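Local coordinates for uncharacterized protein (Staphylococcus aureus subsp. aureus, PDB 4H0A), which is of unknown function but belongs to the CAP family of cysteine-rich secretory proteins, pairing a CAP domain with a CAP-associated N-terminal region, at residues 40-52 and 81-95. Residues are numbered along the deposited sequence; the frame is centred on the assembly and turned at random.
Sequences GVGTWVGKDIKVL and YIVSTKREEIVSVYA
Trp44 and Ile90 lie at the centre of a contact in which residues 40-52, a 3-10 turn, a type II beta turn and the start of helix 50-56, cover one face of the beta hairpin formed by strands 79-86 and 89-96 of a seven-stranded antiparallel sheet. The Trp44 and Tyr81 side chains cross at about a right angle: Trp44 CH2 sits over one face of the phenol ring, offset toward its rim and 3.6 Å from Tyr81 CE1. The ring planes meet obliquely, at 56°. The indole is held flat between neighbours of its own segment, Val41 CA over one face and Leu52 CD2 over the other, while Val83 CG2 meets its edge near the ring plane. Phe56, further along the helix, touches both aromatic rings.

Ile90 CG1 lies beside its backbone N, carrying CD1 to 3.8 Å from Leu52 CD1. Ile49 instead has CG1 anti to its backbone N, and its CD1 reaches Val83 CG1 at 3.8 Å and the methyl of Thr85.

Backbone bonds fix this alignment. Ile90 N donates to Lys47 O almost linearly (177° at hydrogen), and Gly46 N donates to Ile90 O; Ile49 N bonds to Glu88 O, from the type I' turn of the hairpin. Asp48 OD1 caps the incoming helix by accepting from Lys50 N on the anti side of the carboxylate. The Asp48 and Glu88 side chains run side by side with carboxylate planes 84° apart, and one water probably eases their like charges: it donates to Asp48 OD2 and Glu88 OE1, both at 2.7 Å, and accepts from Lys50 NZ at 3.0 Å.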
ATOM      1  N   GLY A  40      17.525  -5.596  -9.984  1.00 50.01           N
ATOM      2  CA  GLY A  40      16.123  -5.520  -9.602  1.00 46.82           C
ATOM      3  C   GLY A  40      15.579  -4.116  -9.464  1.00 47.42           C
ATOM      4  O   GLY A  40      16.245  -3.143  -9.830  1.00 46.26           O
ATOM      5  N   VAL A  41      14.369  -4.012  -8.881  1.00 42.56           N
ATOM      6  CA  VAL A  41      13.634  -2.750  -8.799  1.00 41.78           C
ATOM      7  C   VAL A  41      14.356  -1.691  -7.967  1.00 44.62           C
ATOM      8  O   VAL A  41      14.209  -0.512  -8.272  1.00 41.90           O
ATOM      9  CB  VAL A  41      12.156  -2.897  -8.354  1.00 44.69           C
ATOM     10  CG1 VAL A  41      11.446  -3.999  -9.127  1.00 43.68           C
ATOM     11  CG2 VAL A  41      12.031  -3.117  -6.866  1.00 45.43           C
ATOM     12  N   GLY A  42      15.184  -2.093  -7.004  1.00 43.61           N
ATOM     13  CA  GLY A  42      15.969  -1.139  -6.229  1.00 44.36           C
ATOM     14  C   GLY A  42      16.905  -0.288  -7.077  1.00 49.01           C
ATOM     15  O   GLY A  42      17.148   0.879  -6.746  1.00 48.97           O
ATOM     16  N   THR A  43      17.391  -0.834  -8.218  1.00 45.69           N
ATOM     17  CA  THR A  43      18.261  -0.085  -9.139  1.00 45.97           C
ATOM     18  C   THR A  43      17.457   0.925  -9.985  1.00 48.52           C
ATOM     19  O   THR A  43      18.074   1.757 -10.642  1.00 49.34           O
ATOM     20  CB  THR A  43      19.044  -1.027 -10.079  1.00 52.65           C
ATOM     21  OG1 THR A  43      18.135  -1.698 -10.964  1.00 50.13           O
ATOM     22  CG2 THR A  43      19.922  -2.032  -9.324  1.00 49.76           C
ATOM     23  N   TRP A  44      16.107   0.844 -10.005  1.00 42.76           N
ATOM     24  CA  TRP A  44      15.290   1.777 -10.789  1.00 42.05           C
ATOM     25  C   TRP A  44      15.205   3.140 -10.109  1.00 45.17           C
ATOM     26  O   TRP A  44      15.037   4.131 -10.799  1.00 43.85           O
ATOM     27  CB  TRP A  44      13.859   1.250 -11.017  1.00 38.99           C
ATOM     28  CG  TRP A  44      13.751  -0.122 -11.625  1.00 40.32           C
ATOM     29  CD1 TRP A  44      14.757  -0.885 -12.145  1.00 44.71           C
ATOM     30  CD2 TRP A  44      12.541  -0.860 -11.832  1.00 39.15           C
ATOM     31  NE1 TRP A  44      14.252  -2.074 -12.616  1.00 43.83           N
ATOM     32  CE2 TRP A  44      12.888  -2.067 -12.473  1.00 43.71           C
ATOM     33  CE3 TRP A  44      11.191  -0.611 -11.544  1.00 38.97           C
ATOM     34  CZ2 TRP A  44      11.942  -3.047 -12.774  1.00 42.54           C
ATOM     35  CZ3 TRP A  44      10.248  -1.563 -11.887  1.00 39.66           C
ATOM     36  CH2 TRP A  44      10.629  -2.773 -12.471  1.00 41.42           C
ATOM     37  N   VAL A  45      15.324   3.199  -8.766  1.00 42.08           N
ATOM     38  CA  VAL A  45      15.211   4.471  -8.046  1.00 41.48           C
ATOM     39  C   VAL A  45      16.358   5.387  -8.487  1.00 48.30           C
ATOM     40  O   VAL A  45      17.516   4.967  -8.486  1.00 49.13           O
ATOM     41  CB  VAL A  45      15.163   4.264  -6.510  1.00 45.07           C
ATOM     42  CG1 VAL A  45      15.147   5.607  -5.771  1.00 45.40           C
ATOM     43  CG2 VAL A  45      13.946   3.419  -6.116  1.00 42.86           C
ATOM     44  N   GLY A  46      16.008   6.600  -8.912  1.00 45.90           N
ATOM     45  CA  GLY A  46      16.965   7.586  -9.405  1.00 47.00           C
ATOM     46  C   GLY A  46      17.073   7.625 -10.916  1.00 50.44           C
ATOM     47  O   GLY A  46      17.641   8.577 -11.447  1.00 52.43           O
ATOM     48  N   LYS A  47      16.533   6.615 -11.631  1.00 44.96           N
ATOM     49  CA  LYS A  47      16.574   6.594 -13.097  1.00 44.84           C
ATOM     50  C   LYS A  47      15.379   7.318 -13.678  1.00 46.31           C
ATOM     51  O   LYS A  47      14.377   7.519 -12.991  1.00 43.47           O
ATOM     52  CB  LYS A  47      16.600   5.159 -13.630  1.00 46.33           C
ATOM     53  CG  LYS A  47      17.857   4.394 -13.263  1.00 59.60           C
ATOM     54  CD  LYS A  47      17.900   3.052 -13.978  1.00 68.16           C
ATOM     55  CE  LYS A  47      19.227   2.354 -13.827  1.00 80.78           C
ATOM     56  NZ  LYS A  47      19.162   0.953 -14.318  1.00 89.83           N
ATOM     57  N   ASP A  48      15.473   7.692 -14.958  1.00 44.44           N
ATOM     58  CA  ASP A  48      14.374   8.354 -15.652  1.00 43.04           C
ATOM     59  C   ASP A  48      13.296   7.323 -15.942  1.00 45.26           C
ATOM     60  O   ASP A  48      13.618   6.165 -16.208  1.00 44.81           O
ATOM     61  CB  ASP A  48      14.866   9.019 -16.944  1.00 46.33           C
ATOM     62  CG  ASP A  48      13.828   9.921 -17.580  1.00 51.58           C
ATOM     63  OD1 ASP A  48      12.921   9.395 -18.266  1.00 48.64           O
ATOM     64  OD2 ASP A  48      13.908  11.148 -17.377  1.00 59.41           O
ATOM     65  N   ILE A  49      12.017   7.737 -15.894  1.00 40.85           N
ATOM     66  CA  ILE A  49      10.887   6.832 -16.141  1.00 38.46           C
ATOM     67  C   ILE A  49      10.951   6.180 -17.548  1.00 43.71           C
ATOM     68  O   ILE A  49      10.481   5.053 -17.701  1.00 42.34           O
ATOM     69  CB  ILE A  49       9.528   7.542 -15.898  1.00 39.06           C
ATOM     70  CG1 ILE A  49       8.353   6.536 -15.848  1.00 37.03           C
ATOM     71  CG2 ILE A  49       9.238   8.663 -16.922  1.00 38.74           C
ATOM     72  CD1 ILE A  49       8.504   5.374 -14.866  1.00 35.28           C
ATOM     73  N   LYS A  50      11.597   6.841 -18.535  1.00 42.94           N
ATOM     74  CA  LYS A  50      11.768   6.299 -19.898  1.00 44.60           C
ATOM     75  C   LYS A  50      12.506   4.941 -19.908  1.00 49.44           C
ATOM     76  O   LYS A  50      12.318   4.163 -20.841  1.00 50.09           O
ATOM     77  CB  LYS A  50      12.532   7.290 -20.787  1.00 49.59           C
ATOM     78  CG  LYS A  50      11.730   8.533 -21.182  1.00 59.71           C
ATOM     79  CD  LYS A  50      12.631   9.571 -21.877  1.00 71.79           C
ATOM     80  CE  LYS A  50      12.383  10.991 -21.443  1.00 82.31           C
ATOM     81  NZ  LYS A  50      13.531  11.878 -21.772  1.00 93.10           N
ATOM     82  N   VAL A  51      13.319   4.650 -18.872  1.00 45.78           N
ATOM     83  CA  VAL A  51      14.030   3.376 -18.749  1.00 46.64           C
ATOM     84  C   VAL A  51      13.026   2.211 -18.626  1.00 48.68           C
ATOM     85  O   VAL A  51      13.258   1.155 -19.214  1.00 49.85           O
ATOM     86  CB  VAL A  51      15.025   3.400 -17.555  1.00 50.68           C
ATOM     87  CG1 VAL A  51      15.592   2.009 -17.272  1.00 51.63           C
ATOM     88  CG2 VAL A  51      16.150   4.395 -17.815  1.00 52.40           C
ATOM     89  N   LEU A  52      11.926   2.390 -17.884  1.00 43.25           N
ATOM     90  CA  LEU A  52      10.916   1.331 -17.731  1.00 41.53           C
ATOM     91  C   LEU A  52      10.004   1.257 -18.938  1.00 45.46           C
ATOM     92  O   LEU A  52       9.621   0.159 -19.341  1.00 44.87           O
ATOM     93  CB  LEU A  52      10.065   1.546 -16.481  1.00 39.64           C
ATOM     94  CG  LEU A  52      10.802   1.686 -15.162  1.00 44.31           C
ATOM     95  CD1 LEU A  52       9.810   1.711 -14.029  1.00 42.43           C
ATOM     96  CD2 LEU A  52      11.809   0.542 -14.941  1.00 46.66           C
ATOM     97  N   TYR A  81       3.775  -3.433 -10.336  1.00 29.43           N
ATOM     98  CA  TYR A  81       4.608  -2.313  -9.908  1.00 28.85           C
ATOM     99  C   TYR A  81       3.836  -1.005  -9.855  1.00 31.55           C
ATOM    100  O   TYR A  81       3.145  -0.683 -10.826  1.00 30.63           O
ATOM    101  CB  TYR A  81       5.776  -2.109 -10.890  1.00 30.08           C
ATOM    102  CG  TYR A  81       6.571  -3.348 -11.216  1.00 31.96           C
ATOM    103  CD1 TYR A  81       7.562  -3.812 -10.354  1.00 34.40           C
ATOM    104  CD2 TYR A  81       6.390  -4.019 -12.421  1.00 32.67           C
ATOM    105  CE1 TYR A  81       8.338  -4.921 -10.679  1.00 35.41           C
ATOM    106  CE2 TYR A  81       7.170  -5.121 -12.758  1.00 34.31           C
ATOM    107  CZ  TYR A  81       8.143  -5.571 -11.882  1.00 37.86           C
ATOM    108  OH  TYR A  81       8.942  -6.648 -12.200  1.00 39.60           O
ATOM    109  N   ILE A  82       3.972  -0.247  -8.760  1.00 29.34           N
ATOM    110  CA  ILE A  82       3.486   1.129  -8.655  1.00 28.24           C
ATOM    111  C   ILE A  82       4.759   1.945  -8.585  1.00 32.08           C
ATOM    112  O   ILE A  82       5.477   1.875  -7.580  1.00 30.95           O
ATOM    113  CB  ILE A  82       2.515   1.455  -7.491  1.00 32.19           C
ATOM    114  CG1 ILE A  82       1.269   0.552  -7.532  1.00 31.85           C
ATOM    115  CG2 ILE A  82       2.117   2.969  -7.569  1.00 31.91           C
ATOM    116  CD1 ILE A  82       0.415   0.612  -6.238  1.00 34.57           C
ATOM    117  N   VAL A  83       5.066   2.672  -9.664  1.00 29.00           N
ATOM    118  CA  VAL A  83       6.293   3.458  -9.784  1.00 28.67           C
ATOM    119  C   VAL A  83       5.954   4.933  -9.626  1.00 32.66           C
ATOM    120  O   VAL A  83       5.206   5.449 -10.447  1.00 30.95           O
ATOM    121  CB  VAL A  83       6.952   3.169 -11.161  1.00 30.78           C
ATOM    122  CG1 VAL A  83       8.238   3.970 -11.333  1.00 31.74           C
ATOM    123  CG2 VAL A  83       7.199   1.666 -11.347  1.00 29.87           C
ATOM    124  N   SER A  84       6.513   5.611  -8.610  1.00 30.52           N
ATOM    125  CA  SER A  84       6.278   7.049  -8.409  1.00 31.90           C
ATOM    126  C   SER A  84       7.435   7.839  -8.956  1.00 36.19           C
ATOM    127  O   SER A  84       8.586   7.443  -8.761  1.00 37.82           O
ATOM    128  CB  SER A  84       6.098   7.378  -6.930  1.00 35.18           C
ATOM    129  OG  SER A  84       5.190   6.481  -6.317  1.00 35.65           O
ATOM    130  N   THR A  85       7.143   8.976  -9.582  1.00 31.88           N
ATOM    131  CA  THR A  85       8.162   9.832 -10.161  1.00 33.39           C
ATOM    132  C   THR A  85       7.958  11.286  -9.752  1.00 38.36           C
ATOM    133  O   THR A  85       6.859  11.690  -9.383  1.00 37.00           O
ATOM    134  CB  THR A  85       8.143   9.736 -11.708  1.00 37.12           C
ATOM    135  OG1 THR A  85       6.977  10.395 -12.183  1.00 37.34           O
ATOM    136  CG2 THR A  85       8.167   8.292 -12.227  1.00 34.12           C
ATOM    137  N   LYS A  86       9.027  12.056  -9.830  1.00 38.22           N
ATOM    138  CA  LYS A  86       9.030  13.496  -9.601  1.00 39.88           C
ATOM    139  C   LYS A  86       9.977  14.066 -10.619  1.00 46.89           C
ATOM    140  O   LYS A  86      11.139  13.666 -10.628  1.00 46.58           O
ATOM    141  CB  LYS A  86       9.440  13.856  -8.168  1.00 44.47           C
ATOM    142  CG  LYS A  86       9.287  15.367  -7.872  1.00 57.28           C
ATOM    143  CD  LYS A  86       8.498  15.607  -6.601  1.00 65.61           C
ATOM    144  CE  LYS A  86       8.423  17.058  -6.220  1.00 79.29           C
ATOM    145  NZ  LYS A  86       7.698  17.246  -4.937  1.00 91.33           N
ATOM    146  N   ARG A  87       9.464  14.899 -11.544  1.00 46.18           N
ATOM    147  CA  ARG A  87      10.224  15.482 -12.657  1.00 48.69           C
ATOM    148  C   ARG A  87      10.776  14.352 -13.551  1.00 51.45           C
ATOM    149  O   ARG A  87      11.927  14.401 -13.975  1.00 53.07           O
ATOM    150  CB  ARG A  87      11.340  16.415 -12.144  1.00 54.54           C
ATOM    151  CG  ARG A  87      10.807  17.546 -11.266  1.00 69.33           C
ATOM    152  CD  ARG A  87      11.900  18.507 -10.822  1.00 86.96           C
ATOM    153  NE  ARG A  87      11.720  18.955  -9.436  1.00 99.69           N
ATOM    154  CZ  ARG A  87      12.048  18.257  -8.346  1.00120.12           C
ATOM    155  NH1 ARG A  87      12.581  17.041  -8.456  1.00110.39           N
ATOM    156  NH2 ARG A  87      11.839  18.766  -7.137  1.00110.45           N
ATOM    157  N   GLU A  88       9.950  13.300 -13.768  1.00 45.05           N
ATOM    158  CA  GLU A  88      10.261  12.116 -14.574  1.00 44.08           C
ATOM    159  C   GLU A  88      11.339  11.210 -13.946  1.00 46.82           C
ATOM    160  O   GLU A  88      11.650  10.188 -14.547  1.00 46.87           O
ATOM    161  CB  GLU A  88      10.671  12.495 -16.016  1.00 47.07           C
ATOM    162  CG  GLU A  88       9.669  13.400 -16.715  1.00 56.27           C
ATOM    163  CD  GLU A  88       9.989  13.716 -18.163  1.00 80.40           C
ATOM    164  OE1 GLU A  88      11.065  13.295 -18.649  1.00 77.37           O
ATOM    165  OE2 GLU A  88       9.159  14.397 -18.811  1.00 72.11           O
ATOM    166  N   GLU A  89      11.851  11.516 -12.734  1.00 42.90           N
ATOM    167  CA  GLU A  89      12.835  10.663 -12.051  1.00 42.14           C
ATOM    168  C   GLU A  89      12.092   9.705 -11.162  1.00 41.29           C
ATOM    169  O   GLU A  89      11.246  10.148 -10.396  1.00 39.64           O
ATOM    170  CB  GLU A  89      13.807  11.510 -11.205  1.00 45.39           C
ATOM    171  CG  GLU A  89      14.947  10.703 -10.601  1.00 60.34           C
ATOM    172  CD  GLU A  89      15.911  11.507  -9.748  1.00 83.88           C
ATOM    173  OE1 GLU A  89      15.442  12.316  -8.914  1.00 70.98           O
ATOM    174  OE2 GLU A  89      17.137  11.294  -9.882  1.00 83.11           O
ATOM    175  N   ILE A  90      12.441   8.415 -11.190  1.00 36.83           N
ATOM    176  CA  ILE A  90      11.800   7.433 -10.325  1.00 34.37           C
ATOM    177  C   ILE A  90      12.257   7.673  -8.882  1.00 39.76           C
ATOM    178  O   ILE A  90      13.465   7.680  -8.620  1.00 40.73           O
ATOM    179  CB  ILE A  90      12.123   5.996 -10.790  1.00 36.56           C
ATOM    180  CG1 ILE A  90      11.552   5.741 -12.218  1.00 35.09           C
ATOM    181  CG2 ILE A  90      11.573   4.953  -9.782  1.00 37.21           C
ATOM    182  CD1 ILE A  90      12.148   4.472 -12.908  1.00 38.90           C
ATOM    183  N   VAL A  91      11.305   7.890  -7.955  1.00 35.43           N
ATOM    184  CA  VAL A  91      11.626   8.101  -6.530  1.00 36.42           C
ATOM    185  C   VAL A  91      11.103   6.947  -5.663  1.00 39.84           C
ATOM    186  O   VAL A  91      11.440   6.889  -4.483  1.00 39.84           O
ATOM    187  CB  VAL A  91      11.099   9.453  -5.998  1.00 41.25           C
ATOM    188  CG1 VAL A  91      11.762  10.623  -6.725  1.00 42.42           C
ATOM    189  CG2 VAL A  91       9.579   9.551  -6.098  1.00 39.62           C
ATOM    190  N   SER A  92      10.261   6.059  -6.218  1.00 36.65           N
ATOM    191  CA  SER A  92       9.712   4.957  -5.448  1.00 35.97           C
ATOM    192  C   SER A  92       9.192   3.872  -6.348  1.00 38.35           C
ATOM    193  O   SER A  92       8.672   4.176  -7.425  1.00 35.50           O
ATOM    194  CB  SER A  92       8.570   5.459  -4.574  1.00 37.78           C
ATOM    195  OG  SER A  92       7.981   4.409  -3.832  1.00 43.22           O
ATOM    196  N   VAL A  93       9.308   2.609  -5.899  1.00 34.16           N
ATOM    197  CA  VAL A  93       8.764   1.461  -6.621  1.00 32.72           C
ATOM    198  C   VAL A  93       8.178   0.492  -5.620  1.00 36.88           C
ATOM    199  O   VAL A  93       8.931  -0.095  -4.845  1.00 38.12           O
ATOM    200  CB  VAL A  93       9.781   0.726  -7.538  1.00 36.38           C
ATOM    201  CG1 VAL A  93       9.092  -0.437  -8.277  1.00 34.51           C
ATOM    202  CG2 VAL A  93      10.419   1.684  -8.539  1.00 36.89           C
ATOM    203  N   TYR A  94       6.854   0.316  -5.634  1.00 31.53           N
ATOM    204  CA  TYR A  94       6.187  -0.718  -4.845  1.00 31.96           C
ATOM    205  C   TYR A  94       6.154  -1.944  -5.757  1.00 34.45           C
ATOM    206  O   TYR A  94       5.718  -1.804  -6.894  1.00 31.28           O
ATOM    207  CB  TYR A  94       4.775  -0.265  -4.423  1.00 32.92           C
ATOM    208  CG  TYR A  94       3.947  -1.398  -3.860  1.00 34.88           C
ATOM    209  CD1 TYR A  94       4.101  -1.812  -2.542  1.00 37.44           C
ATOM    210  CD2 TYR A  94       3.084  -2.125  -4.676  1.00 35.42           C
ATOM    211  CE1 TYR A  94       3.374  -2.886  -2.032  1.00 36.90           C
ATOM    212  CE2 TYR A  94       2.373  -3.214  -4.185  1.00 37.03           C
ATOM    213  CZ  TYR A  94       2.522  -3.592  -2.863  1.00 41.63           C
ATOM    214  OH  TYR A  94       1.814  -4.665  -2.394  1.00 41.87           O
ATOM    215  N   ALA A  95       6.641  -3.110  -5.316  1.00 33.66           N
ATOM    216  CA  ALA A  95       6.661  -4.289  -6.190  1.00 34.29           C
ATOM    217  C   ALA A  95       6.148  -5.517  -5.495  1.00 37.74           C
ATOM    218  O   ALA A  95       6.487  -5.753  -4.340  1.00 38.05           O
ATOM    219  CB  ALA A  95       8.083  -4.551  -6.671  1.00 36.66           C
TER
HETATM  220  O   HOH W   1      13.722  13.222 -19.055  1.00 83.42           O